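Local coordinates for protein sulfate transporter 4.1, chloroplastic (PDB 7LHV) that couples the movement of protons to that of sulfate across a membrane as an H(+)/sulfate cotransporter that may help regulate sulfate assimilation, at residues 182-187 against 335-340; 161-166 against 172-177; 155-160 against 214-219; 345-350 against 389-394. One frame throughout, in Å; residues are numbered along the deposited sequence. Where two conformers were deposited one is given.

Interaction 1 of 4, residues 182-187 against 335-340. With S1P ((2S,3R,4E)-2-amino-3-hydroxyoctadec-4-en-1-yl dihydrogen phosphate), chain C.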
loop_
_atom_site.group_PDB
_atom_site.type_symbol
_atom_site.label_atom_id
_atom_site.label_comp_id
_atom_site.label_asym_id
_atom_site.label_seq_id
_atom_site.Cartn_x
_atom_site.Cartn_y
_atom_site.Cartn_z
ATOM N N ALA A 182 10.188 22.589 -11.080
ATOM C CA ALA A 182 8.906 22.889 -11.708
ATOM C C ALA A 182 8.705 22.070 -12.976
ATOM O O ALA A 182 7.610 21.554 -13.223
ATOM C CB ALA A 182 8.805 24.382 -12.009
ATOM N N LEU A 183 9.754 21.942 -13.793
ATOM C CA LEU A 183 9.643 21.139 -15.012
ATOM C C LEU A 183 9.361 19.676 -14.694
ATOM O O LEU A 183 8.519 19.041 -15.342
ATOM C CB LEU A 183 10.919 21.261 -15.841
ATOM C CG LEU A 183 10.977 20.376 -17.085
ATOM C CD1 LEU A 183 9.927 20.799 -18.088
ATOM C CD2 LEU A 183 12.360 20.420 -17.704
ATOM N N LEU A 184 10.060 19.122 -13.702
ATOM C CA LEU A 184 9.834 17.731 -13.324
ATOM C C LEU A 184 8.429 17.533 -12.773
ATOM O O LEU A 184 7.775 16.527 -13.068
ATOM C CB LEU A 184 10.878 17.288 -12.302
ATOM C CG LEU A 184 12.328 17.266 -12.780
ATOM C CD1 LEU A 184 13.261 17.039 -11.610
ATOM C CD2 LEU A 184 12.525 16.204 -13.840
ATOM N N VAL A 185 7.949 18.483 -11.967
ATOM C CA VAL A 185 6.595 18.394 -11.438
ATOM C C VAL A 185 5.581 18.431 -12.570
ATOM O O VAL A 185 4.615 17.661 -12.583
ATOM C CB VAL A 185 6.345 19.515 -10.413
ATOM C CG1 VAL A 185 4.860 19.702 -10.183
ATOM C CG2 VAL A 185 7.044 19.199 -9.110
ATOM N N GLY A 186 5.787 19.319 -13.544
ATOM C CA GLY A 186 4.874 19.381 -14.672
ATOM C C GLY A 186 4.860 18.103 -15.486
ATOM O O GLY A 186 3.799 17.637 -15.905
ATOM N N ILE A 187 6.036 17.517 -15.717
ATOM C CA ILE A 187 6.104 16.266 -16.469
ATOM C C ILE A 187 5.398 15.146 -15.712
ATOM O O ILE A 187 4.630 14.371 -16.297
ATOM C CB ILE A 187 7.566 15.910 -16.790
ATOM C CG1 ILE A 187 8.033 16.673 -18.029
ATOM C CG2 ILE A 187 7.724 14.418 -17.002
ATOM C CD1 ILE A 187 9.518 16.597 -18.263
ATOM N N PRO A 335 12.290 12.556 -5.667
ATOM C CA PRO A 335 11.509 12.399 -4.428
ATOM C C PRO A 335 10.699 13.630 -4.059
ATOM O O PRO A 335 9.609 13.493 -3.492
ATOM C CB PRO A 335 12.581 12.078 -3.374
ATOM C CG PRO A 335 13.866 12.531 -3.973
ATOM C CD PRO A 335 13.717 12.287 -5.434
ATOM N N THR A 336 11.202 14.831 -4.352
ATOM C CA THR A 336 10.412 16.036 -4.112
ATOM C C THR A 336 9.377 16.247 -5.212
ATOM O O THR A 336 8.216 16.558 -4.925
ATOM C CB THR A 336 11.328 17.254 -3.997
ATOM O OG1 THR A 336 12.209 17.082 -2.881
ATOM C CG2 THR A 336 10.507 18.507 -3.784
ATOM N N SER A 337 9.774 16.051 -6.474
ATOM C CA SER A 337 8.859 16.257 -7.594
ATOM C C SER A 337 7.615 15.394 -7.462
ATOM O O SER A 337 6.509 15.831 -7.799
ATOM C CB SER A 337 9.565 15.961 -8.914
ATOM O OG SER A 337 10.722 16.756 -9.061
ATOM N N ALA A 338 7.776 14.154 -6.999
ATOM C CA ALA A 338 6.614 13.320 -6.725
ATOM C C ALA A 338 5.782 13.907 -5.594
ATOM O O ALA A 338 4.563 14.070 -5.726
ATOM C CB ALA A 338 7.059 11.898 -6.390
ATOM N N LEU A 339 6.436 14.273 -4.489
ATOM C CA LEU A 339 5.718 14.764 -3.318
ATOM C C LEU A 339 4.859 15.970 -3.669
ATOM O O LEU A 339 3.647 15.980 -3.414
ATOM C CB LEU A 339 6.710 15.111 -2.210
ATOM C CG LEU A 339 6.172 15.802 -0.962
ATOM C CD1 LEU A 339 5.067 14.985 -0.323
ATOM C CD2 LEU A 339 7.300 16.037 0.022
ATOM N N ILE A 340 5.464 16.982 -4.294
ATOM C CA ILE A 340 4.701 18.144 -4.740
ATOM C C ILE A 340 3.563 17.708 -5.645
ATOM O O ILE A 340 2.417 18.147 -5.481
ATOM C CB ILE A 340 5.628 19.156 -5.439
ATOM C CG1 ILE A 340 6.508 19.872 -4.417
ATOM C CG2 ILE A 340 4.816 20.155 -6.238
ATOM C CD1 ILE A 340 7.621 20.674 -5.037
HETATM C C1 S1P C . 13.073 10.002 3.173
HETATM O O1 S1P C . 14.258 10.722 3.549
HETATM C C2 S1P C . 12.996 10.023 1.663
HETATM N N2 S1P C . 13.832 11.075 1.071
HETATM C C3 S1P C . 11.547 10.083 1.158
HETATM O O3 S1P C . 11.462 9.053 0.181
HETATM C C4 S1P C . 11.175 11.407 0.564
HETATM C C5 S1P C . 9.988 11.734 0.080
HETATM C C6 S1P C . 8.719 10.951 -0.015
HETATM C C7 S1P C . 8.002 11.055 -1.364
HETATM C C8 S1P C . 6.581 10.518 -1.340
HETATM C C9 S1P C . 5.802 10.703 -2.627
HETATM C C10 S1P C . 4.345 10.284 -2.533
HETATM C C11 S1P C . 3.346 11.422 -2.544
HETATM C C12 S1P C . 2.289 11.311 -1.475
HETATM C C13 S1P C . 1.549 12.585 -1.174
HETATM C C14 S1P C . 1.898 13.179 0.166
HETATM C C15 S1P C . 0.721 13.582 1.025
HETATM C C16 S1P C . 1.090 14.134 2.386
HETATM C C17 S1P C . 0.617 13.349 3.587
HETATM P P22 S1P C . 14.710 10.524 5.045
HETATM O O23 S1P C . 15.065 11.903 5.610
HETATM O O24 S1P C . 13.496 9.971 5.749
HETATM O O25 S1P C . 15.838 9.577 5.083
#

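Interaction 2 of 4, residues 161-166 against 172-177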
loop_
_atom_site.group_PDB
_atom_site.type_symbol
_atom_site.label_atom_id
_atom_site.label_comp_id
_atom_site.label_asym_id
_atom_site.label_seq_id
_atom_site.Cartn_x
_atom_site.Cartn_y
_atom_site.Cartn_z
ATOM N N ASN A 161 12.689 23.235 1.213
ATOM C CA ASN A 161 13.267 22.063 1.858
ATOM C C ASN A 161 14.228 21.345 0.917
ATOM O O ASN A 161 15.376 21.057 1.280
ATOM C CB ASN A 161 12.151 21.128 2.318
ATOM C CG ASN A 161 12.639 20.053 3.252
ATOM O OD1 ASN A 161 12.416 18.865 3.022
ATOM N ND2 ASN A 161 13.310 20.461 4.319
ATOM N N ALA A 162 13.783 21.083 -0.313
ATOM C CA ALA A 162 14.633 20.382 -1.272
ATOM C C ALA A 162 15.877 21.196 -1.617
ATOM O O ALA A 162 16.999 20.669 -1.620
ATOM C CB ALA A 162 13.836 20.054 -2.535
ATOM N N LEU A 163 15.704 22.489 -1.899
ATOM C CA LEU A 163 16.845 23.307 -2.295
ATOM C C LEU A 163 17.871 23.400 -1.175
ATOM O O LEU A 163 19.074 23.258 -1.416
ATOM C CB LEU A 163 16.392 24.705 -2.708
ATOM C CG LEU A 163 15.429 24.821 -3.888
ATOM C CD1 LEU A 163 15.503 26.214 -4.493
ATOM C CD2 LEU A 163 15.685 23.745 -4.925
ATOM N N GLY A 164 17.417 23.635 0.057
ATOM C CA GLY A 164 18.338 23.677 1.178
ATOM C C GLY A 164 19.017 22.350 1.426
ATOM O O GLY A 164 20.179 22.312 1.841
ATOM N N GLY A 165 18.311 21.244 1.183
ATOM C CA GLY A 165 18.962 19.949 1.242
ATOM C C GLY A 165 19.998 19.743 0.160
ATOM O O GLY A 165 20.903 18.920 0.333
ATOM N N ILE A 166 19.891 20.473 -0.950
ATOM C CA ILE A 166 20.881 20.353 -2.017
ATOM C C ILE A 166 21.880 21.506 -1.973
ATOM O O ILE A 166 23.083 21.289 -1.794
ATOM C CB ILE A 166 20.203 20.269 -3.395
ATOM C CG1 ILE A 166 19.358 18.999 -3.487
ATOM C CG2 ILE A 166 21.244 20.296 -4.497
ATOM C CD1 ILE A 166 18.642 18.848 -4.800
ATOM N N GLU A 172 22.304 31.072 -6.872
ATOM C CA GLU A 172 22.234 30.915 -8.317
ATOM C C GLU A 172 21.871 29.500 -8.726
ATOM O O GLU A 172 21.113 29.312 -9.681
ATOM C CB GLU A 172 23.570 31.310 -8.962
ATOM C CG GLU A 172 23.579 31.221 -10.478
ATOM C CD GLU A 172 22.627 32.208 -11.125
ATOM O OE1 GLU A 172 22.339 33.255 -10.507
ATOM O OE2 GLU A 172 22.165 31.937 -12.254
ATOM N N LEU A 173 22.402 28.497 -8.028
ATOM C CA LEU A 173 21.940 27.130 -8.235
ATOM C C LEU A 173 20.533 26.934 -7.689
ATOM O O LEU A 173 19.811 26.048 -8.155
ATOM C CB LEU A 173 22.910 26.144 -7.585
ATOM C CG LEU A 173 22.703 24.666 -7.920
ATOM C CD1 LEU A 173 22.839 24.435 -9.413
ATOM C CD2 LEU A 173 23.682 23.803 -7.148
ATOM N N HIS A 174 20.125 27.750 -6.713
ATOM C CA HIS A 174 18.765 27.663 -6.191
ATOM C C HIS A 174 17.737 27.930 -7.281
ATOM O O HIS A 174 16.729 27.222 -7.384
ATOM C CB HIS A 174 18.571 28.657 -5.047
ATOM C CG HIS A 174 18.969 28.130 -3.706
ATOM N ND1 HIS A 174 18.046 27.749 -2.756
ATOM C CD2 HIS A 174 20.186 27.934 -3.148
ATOM C CE1 HIS A 174 18.679 27.333 -1.673
ATOM N NE2 HIS A 174 19.978 27.435 -1.885
ATOM N N ILE A 175 17.977 28.950 -8.104
ATOM C CA ILE A 175 17.018 29.321 -9.141
ATOM C C ILE A 175 16.885 28.207 -10.172
ATOM O O ILE A 175 15.775 27.803 -10.541
ATOM C CB ILE A 175 17.440 30.648 -9.793
ATOM C CG1 ILE A 175 17.280 31.797 -8.798
ATOM C CG2 ILE A 175 16.645 30.893 -11.058
ATOM C CD1 ILE A 175 18.118 33.004 -9.129
ATOM N N GLU A 176 18.022 27.701 -10.659
ATOM C CA GLU A 176 17.988 26.635 -11.652
ATOM C C GLU A 176 17.363 25.372 -11.079
ATOM O O GLU A 176 16.619 24.670 -11.770
ATOM C CB GLU A 176 19.395 26.351 -12.172
ATOM C CG GLU A 176 20.045 27.529 -12.872
ATOM C CD GLU A 176 21.423 27.196 -13.406
ATOM O OE1 GLU A 176 21.854 26.035 -13.255
ATOM O OE2 GLU A 176 22.073 28.095 -13.980
ATOM N N LEU A 177 17.656 25.067 -9.814
ATOM C CA LEU A 177 17.060 23.899 -9.181
ATOM C C LEU A 177 15.552 24.049 -9.049
ATOM O O LEU A 177 14.809 23.090 -9.269
ATOM C CB LEU A 177 17.703 23.657 -7.818
ATOM C CG LEU A 177 19.043 22.924 -7.841
ATOM C CD1 LEU A 177 19.683 22.950 -6.467
ATOM C CD2 LEU A 177 18.850 21.500 -8.315
#

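Interaction 3 of 4, residues 155-160 against 214-219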
loop_
_atom_site.group_PDB
_atom_site.type_symbol
_atom_site.label_atom_id
_atom_site.label_comp_id
_atom_site.label_asym_id
_atom_site.label_seq_id
_atom_site.Cartn_x
_atom_site.Cartn_y
_atom_site.Cartn_z
ATOM N N VAL A 155 3.782 24.282 -1.139
ATOM C CA VAL A 155 4.708 23.968 -2.221
ATOM C C VAL A 155 5.980 24.794 -2.088
ATOM O O VAL A 155 7.082 24.305 -2.359
ATOM C CB VAL A 155 4.028 24.170 -3.585
ATOM C CG1 VAL A 155 5.051 24.218 -4.695
ATOM C CG2 VAL A 155 3.033 23.057 -3.838
ATOM N N SER A 156 5.853 26.051 -1.661
ATOM C CA SER A 156 7.038 26.866 -1.414
ATOM C C SER A 156 7.890 26.276 -0.298
ATOM O O SER A 156 9.122 26.262 -0.390
ATOM C CB SER A 156 6.632 28.299 -1.078
ATOM O OG SER A 156 6.018 28.929 -2.188
ATOM N N LEU A 157 7.251 25.781 0.764
ATOM C CA LEU A 157 7.998 25.141 1.842
ATOM C C LEU A 157 8.726 23.896 1.354
ATOM O O LEU A 157 9.885 23.667 1.712
ATOM C CB LEU A 157 7.059 24.790 2.992
ATOM C CG LEU A 157 7.657 23.913 4.087
ATOM C CD1 LEU A 157 8.713 24.670 4.869
ATOM C CD2 LEU A 157 6.562 23.417 5.007
ATOM N N LEU A 158 8.060 23.073 0.542
ATOM C CA LEU A 158 8.702 21.865 0.027
ATOM C C LEU A 158 9.864 22.205 -0.900
ATOM O O LEU A 158 10.916 21.552 -0.860
ATOM C CB LEU A 158 7.678 20.994 -0.696
ATOM C CG LEU A 158 6.518 20.498 0.161
ATOM C CD1 LEU A 158 5.522 19.731 -0.686
ATOM C CD2 LEU A 158 7.029 19.642 1.297
ATOM N N VAL A 159 9.688 23.219 -1.749
ATOM C CA VAL A 159 10.762 23.658 -2.632
ATOM C C VAL A 159 11.949 24.144 -1.816
ATOM O O VAL A 159 13.102 23.808 -2.110
ATOM C CB VAL A 159 10.249 24.747 -3.591
ATOM C CG1 VAL A 159 11.406 25.499 -4.210
ATOM C CG2 VAL A 159 9.377 24.131 -4.666
ATOM N N SER A 160 11.686 24.938 -0.776
ATOM C CA SER A 160 12.764 25.396 0.092
ATOM C C SER A 160 13.461 24.225 0.764
ATOM O O SER A 160 14.691 24.209 0.878
ATOM C CB SER A 160 12.215 26.361 1.141
ATOM O OG SER A 160 13.193 26.642 2.124
ATOM N N SER A 214 -1.037 21.194 9.076
ATOM C CA SER A 214 -0.924 21.986 10.298
ATOM C C SER A 214 0.520 22.061 10.782
ATOM O O SER A 214 1.007 23.136 11.164
ATOM C CB SER A 214 -1.822 21.400 11.385
ATOM O OG SER A 214 -3.152 21.275 10.927
ATOM N N ALA A 215 1.221 20.924 10.779
ATOM C CA ALA A 215 2.624 20.933 11.181
ATOM C C ALA A 215 3.459 21.786 10.235
ATOM O O ALA A 215 4.351 22.522 10.674
ATOM C CB ALA A 215 3.161 19.508 11.241
ATOM N N SER A 216 3.182 21.703 8.932
ATOM C CA SER A 216 3.894 22.535 7.971
ATOM C C SER A 216 3.630 24.012 8.217
ATOM O O SER A 216 4.530 24.840 8.069
ATOM C CB SER A 216 3.498 22.149 6.547
ATOM O OG SER A 216 4.000 20.870 6.211
ATOM N N ALA A 217 2.395 24.367 8.577
ATOM C CA ALA A 217 2.081 25.763 8.864
ATOM C C ALA A 217 2.851 26.264 10.078
ATOM O O ALA A 217 3.378 27.385 10.072
ATOM C CB ALA A 217 0.581 25.929 9.079
ATOM N N ILE A 218 2.928 25.448 11.130
ATOM C CA ILE A 218 3.698 25.850 12.307
ATOM C C ILE A 218 5.174 26.005 11.955
ATOM O O ILE A 218 5.837 26.954 12.392
ATOM C CB ILE A 218 3.486 24.853 13.460
ATOM C CG1 ILE A 218 2.058 24.956 13.990
ATOM C CG2 ILE A 218 4.469 25.118 14.582
ATOM C CD1 ILE A 218 1.710 23.892 14.996
ATOM N N VAL A 219 5.709 25.079 11.157
ATOM C CA VAL A 219 7.108 25.166 10.744
ATOM C C VAL A 219 7.348 26.426 9.922
ATOM O O VAL A 219 8.366 27.107 10.087
ATOM C CB VAL A 219 7.515 23.896 9.973
ATOM C CG1 VAL A 219 8.816 24.120 9.224
ATOM C CG2 VAL A 219 7.652 22.727 10.927
#

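Interaction 4 of 4, residues 345-350 against 389-394. With SO4 (sulfate ion), chain D.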
loop_
_atom_site.group_PDB
_atom_site.type_symbol
_atom_site.label_atom_id
_atom_site.label_comp_id
_atom_site.label_asym_id
_atom_site.label_seq_id
_atom_site.Cartn_x
_atom_site.Cartn_y
_atom_site.Cartn_z
ATOM N N ILE A 345 -2.395 16.374 -6.589
ATOM C CA ILE A 345 -3.443 15.370 -6.720
ATOM C C ILE A 345 -4.422 15.470 -5.559
ATOM O O ILE A 345 -5.632 15.284 -5.730
ATOM C CB ILE A 345 -2.828 13.965 -6.834
ATOM C CG1 ILE A 345 -2.024 13.846 -8.126
ATOM C CG2 ILE A 345 -3.903 12.901 -6.792
ATOM C CD1 ILE A 345 -1.208 12.587 -8.215
ATOM N N LEU A 346 -3.921 15.782 -4.366
ATOM C CA LEU A 346 -4.753 15.700 -3.172
ATOM C C LEU A 346 -5.443 17.016 -2.845
ATOM O O LEU A 346 -6.597 17.011 -2.403
ATOM C CB LEU A 346 -3.907 15.246 -1.981
ATOM C CG LEU A 346 -3.431 13.795 -2.029
ATOM C CD1 LEU A 346 -2.498 13.507 -0.871
ATOM C CD2 LEU A 346 -4.608 12.841 -2.017
ATOM N N GLU A 347 -4.768 18.145 -3.050
ATOM C CA GLU A 347 -5.304 19.444 -2.658
ATOM C C GLU A 347 -5.884 20.220 -3.835
ATOM O O GLU A 347 -7.060 20.593 -3.810
ATOM C CB GLU A 347 -4.216 20.265 -1.958
ATOM C CG GLU A 347 -3.793 19.693 -0.621
ATOM C CD GLU A 347 -2.704 20.510 0.041
ATOM O OE1 GLU A 347 -2.195 21.452 -0.599
ATOM O OE2 GLU A 347 -2.362 20.211 1.203
ATOM N N SER A 348 -5.079 20.473 -4.869
ATOM C CA SER A 348 -5.533 21.313 -5.976
ATOM C C SER A 348 -6.716 20.689 -6.704
ATOM O O SER A 348 -7.694 21.378 -7.026
ATOM C CB SER A 348 -4.383 21.564 -6.947
ATOM O OG SER A 348 -4.862 22.088 -8.172
ATOM N N VAL A 349 -6.649 19.385 -6.971
ATOM C CA VAL A 349 -7.756 18.713 -7.642
ATOM C C VAL A 349 -8.990 18.703 -6.751
ATOM O O VAL A 349 -10.120 18.835 -7.232
ATOM C CB VAL A 349 -7.337 17.295 -8.065
ATOM C CG1 VAL A 349 -8.532 16.516 -8.570
ATOM C CG2 VAL A 349 -6.270 17.368 -9.136
ATOM N N GLY A 350 -8.799 18.550 -5.440
ATOM C CA GLY A 350 -9.929 18.621 -4.529
ATOM C C GLY A 350 -10.604 19.977 -4.544
ATOM O O GLY A 350 -11.836 20.068 -4.543
ATOM N N GLY A 389 -2.904 24.968 -7.134
ATOM C CA GLY A 389 -4.078 25.702 -6.700
ATOM C C GLY A 389 -3.920 26.250 -5.294
ATOM O O GLY A 389 -3.239 25.677 -4.446
ATOM N N SER A 390 -4.569 27.383 -5.048
ATOM C CA SER A 390 -4.464 28.095 -3.782
ATOM C C SER A 390 -5.780 28.002 -3.028
ATOM O O SER A 390 -6.838 28.297 -3.585
ATOM C CB SER A 390 -4.100 29.560 -4.012
ATOM O OG SER A 390 -2.956 29.672 -4.835
ATOM N N PHE A 391 -5.707 27.587 -1.761
ATOM C CA PHE A 391 -6.903 27.531 -0.928
ATOM C C PHE A 391 -7.483 28.921 -0.703
ATOM O O PHE A 391 -8.706 29.098 -0.705
ATOM C CB PHE A 391 -6.584 26.876 0.414
ATOM C CG PHE A 391 -6.489 25.379 0.358
ATOM C CD1 PHE A 391 -7.613 24.591 0.543
ATOM C CD2 PHE A 391 -5.271 24.759 0.146
ATOM C CE1 PHE A 391 -7.522 23.215 0.499
ATOM C CE2 PHE A 391 -5.176 23.385 0.102
ATOM C CZ PHE A 391 -6.302 22.611 0.278
ATOM N N SER A 392 -6.619 29.916 -0.496
ATOM C CA SER A 392 -7.087 31.263 -0.191
ATOM C C SER A 392 -7.531 31.999 -1.448
ATOM O O SER A 392 -8.617 32.588 -1.486
ATOM C CB SER A 392 -5.979 32.049 0.510
ATOM O OG SER A 392 -5.509 31.363 1.656
ATOM N N ARG A 393 -6.694 31.978 -2.485
ATOM C CA ARG A 393 -6.984 32.750 -3.687
ATOM C C ARG A 393 -8.165 32.168 -4.453
ATOM O O ARG A 393 -8.974 32.917 -5.008
ATOM C CB ARG A 393 -5.741 32.822 -4.569
ATOM C CG ARG A 393 -4.717 33.834 -4.095
ATOM C CD ARG A 393 -3.694 34.110 -5.170
ATOM N NE ARG A 393 -2.966 32.899 -5.523
ATOM C CZ ARG A 393 -1.893 32.458 -4.885
ATOM N NH1 ARG A 393 -1.379 33.116 -3.859
ATOM N NH2 ARG A 393 -1.323 31.325 -5.281
ATOM N N SER A 394 -8.284 30.839 -4.499
ATOM C CA SER A 394 -9.434 30.234 -5.165
ATOM C C SER A 394 -10.727 30.590 -4.450
ATOM O O SER A 394 -11.740 30.877 -5.094
ATOM C CB SER A 394 -9.272 28.720 -5.245
ATOM O OG SER A 394 -8.050 28.378 -5.867
HETATM S S SO4 D . -2.538 29.010 0.218
HETATM O O1 SO4 D . -3.345 29.480 1.337
HETATM O O2 SO4 D . -3.292 28.018 -0.537
HETATM O O3 SO4 D . -1.318 28.398 0.728
HETATM O O4 SO4 D . -2.195 30.134 -0.647
HETATM O O HOH W 1 -2.223 23.052 -2.720
#

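Interaction 1 of 4, residues 182-187 against 335-340
Val185 and Ser337 bring the two backbones nearest together, CA to CA 4.9 Å, where helical segments 182-187 and 335-340 pass at a signed crossing angle of -55°. Small or compact side chains permit this approach. Ser337 points toward the other helix and lies across the flank of Leu184: its OG is 3.3 Å from Leu184 CB and also meets CD1 of the same leucine. Such a hydroxyl can be buried against hydrocarbon because it is satisfied within its own helix. The first torsion (chi1 -57°) swings OG beside the backbone N, from where it reaches the carbonyl oxygen of Leu333, one turn earlier. Ser337 sits over the four-residue hollow formed by Leu181, Leu184, Val185 and Leu188, as a knob sits in a hole.

Both helices belong to the membrane domain of this SLC26/SulP transporter, and both segments fall in predicted transmembrane spans. Next to the serine, Val185 uses one methyl twice: CG2 packs 3.7 Å from Ser337 O and 3.8 Å from Ile340 CG2. The valine and isoleucine side chains cross at about a right angle, with the two CG2 methyls in contact, and beta-branched residues suit this close approach, with bulk near the backbone. Pro335, which has no N-H to offer the preceding turn, lies at a kink in helix 330-358. Away from Val185 this helix meets lipid: Pro335 O is 3.6 Å from C7 of the bound sphingosine phosphate, and Leu339 CD1 lies 3.7 Å from C14 farther down the chain.

Interaction 2 of 4, residues 161-166 against 172-177
Leu163 reaches from helix 153-166 to the first turn of helix 173-194, and every part of its side chain finds a partner there. Its CB lies beside the imidazole of His174, 3.5 Å from ND1 and nearly as close to CE1. CG stands a little farther from the same ring. At the fork the branches part: CD1 stays with the histidine, 3.3 Å from His174 O and also near ND1, whereas CD2 goes to Leu177 and meets its CB at 3.5 Å. The two leucine side chains lie antiparallel, each running past the other, a fit that suits long, forked residues.

The first torsion of His174 (chi1 -87°) sets CG beside the backbone N and turns the ring to Leu163; its NE2 makes a weak hydrogen bond to Ala167 O, just beyond the earlier helix's last turn. One turn on from Leu163, Ile166 CG2 packs 3.7 Å from Leu177 CD1. Segments 161-166 and 173-177 run at 133° to each other, with axes 10.2 Å apart, and form a helical hairpin joined by a short loop. Helix 330-358 lies against this hairpin: its Leu333 touches both Ile166 and Leu177, while Thr332 meets Ile166 and Thr336 meets Ala162.

Interaction 3 of 4, residues 155-160 against 214-219
Leu157 reaches across from segment 155-160 to Ser216 and Val219 on segment 214-219. Its CD2 methyl comes over the short serine side chain, 3.7 Å from Ser216 CB and 3.8 Å from Ser216 OG. The other methyl is more loosely placed, with Leu157 CD1 at 4.4 Å from Val219 CG1. Ser216 and Val219 lie three residues apart on one side of their helix, so the fork of the leucine spreads over neighbouring positions of a single face. A long side chain suits the place, since Leu157 CA and Ser216 CA are 7.8 Å apart. With CG anti to the backbone N (chi1 170°), the leucine extends its branched end across that distance. Serine suits the other end, being short enough to leave CD2 close to the second helix, while the valine offers a single methyl, CG1, to the second branch. All three residues are buried and aim their CB at the opposite segment.

Behind this first shell, the serine hydroxyl is tied to its own helix. Its first torsion (chi1 -69°) lays OG beside the backbone N, where it is bonded to Phe212 O one turn back, and its polar end is thus satisfied even with a methyl beside it.

The thin contact probably lies at the border between the core and gate domains of the SLC26 fold, whose relative movement is thought to drive transport in this family. Around the contact, Leu158 and Val159 pack on helix 330-358, and Ala215 and Ile218 on helix 459-474.

Interaction 4 of 4, residues 345-350 against 389-394
Phe391 meets Glu347 with the rim of its ring, CE2 and CZ leading. Glu347 CG lies in the ring plane, and O2 of a bound sulfate is also at the edge, near CD2. The carboxylate stands 77° from the ring, with Glu347 OE1 3.6 Å from Phe391 CE2; the ring was modelled in two positions, and this describes one of them. Glu347 CG is anti to its carbonyl carbon (chi1 -67°) and the chain is extended beyond it, which lays CB and CG along the ring edge and leaves the acid end to meet water. That water donates to Glu347 OE1 at 2.7 Å and, weakly, to Gly389 O.

Gly389 passes close by segment 345-350 of helix 330-358, its CA 4.7 Å from Ser348 CA, an approach that suits a residue without a side chain facing a small serine. Beyond it the first turn of helix 391-399 grips the sulfate. Phe391 N gives O2 a hydrogen bond of 2.7 Å, somewhat bent at 141°. Ser392 OG donates to O1 at 2.9 Å. Ala153 N adds another bond, and the dipoles of helices 153-166 and 391-399 would probably stabilise the anion. The position is consistent with the substrate site of SLC26 relatives, between the starts of these two helices, beside the paired strands 149-150 and 388-389, with helix 206-229 touching Glu347 through Ile209 and Thr213.

In the fold
Following the chain, helix 153-166 enters two contacts. Interaction 2 closes the shortest loop, a hairpin with the helix that follows, and lies within the longer loop that interaction 3 closes on helix 206-229. Interaction 1 starts inside that longer loop, on helix 173-194, which it shares with interaction 2, and ends far beyond it on helix 330-358, so interactions 1 and 3 cross. Side-chain packing joins interaction 1 to interaction 3 and also to interaction 2. Interaction 4 comes afterwards in series, joining helix 330-358 to the start of helix 391-399. Helix 330-358 thus links interactions 1 and 4, within one membrane domain.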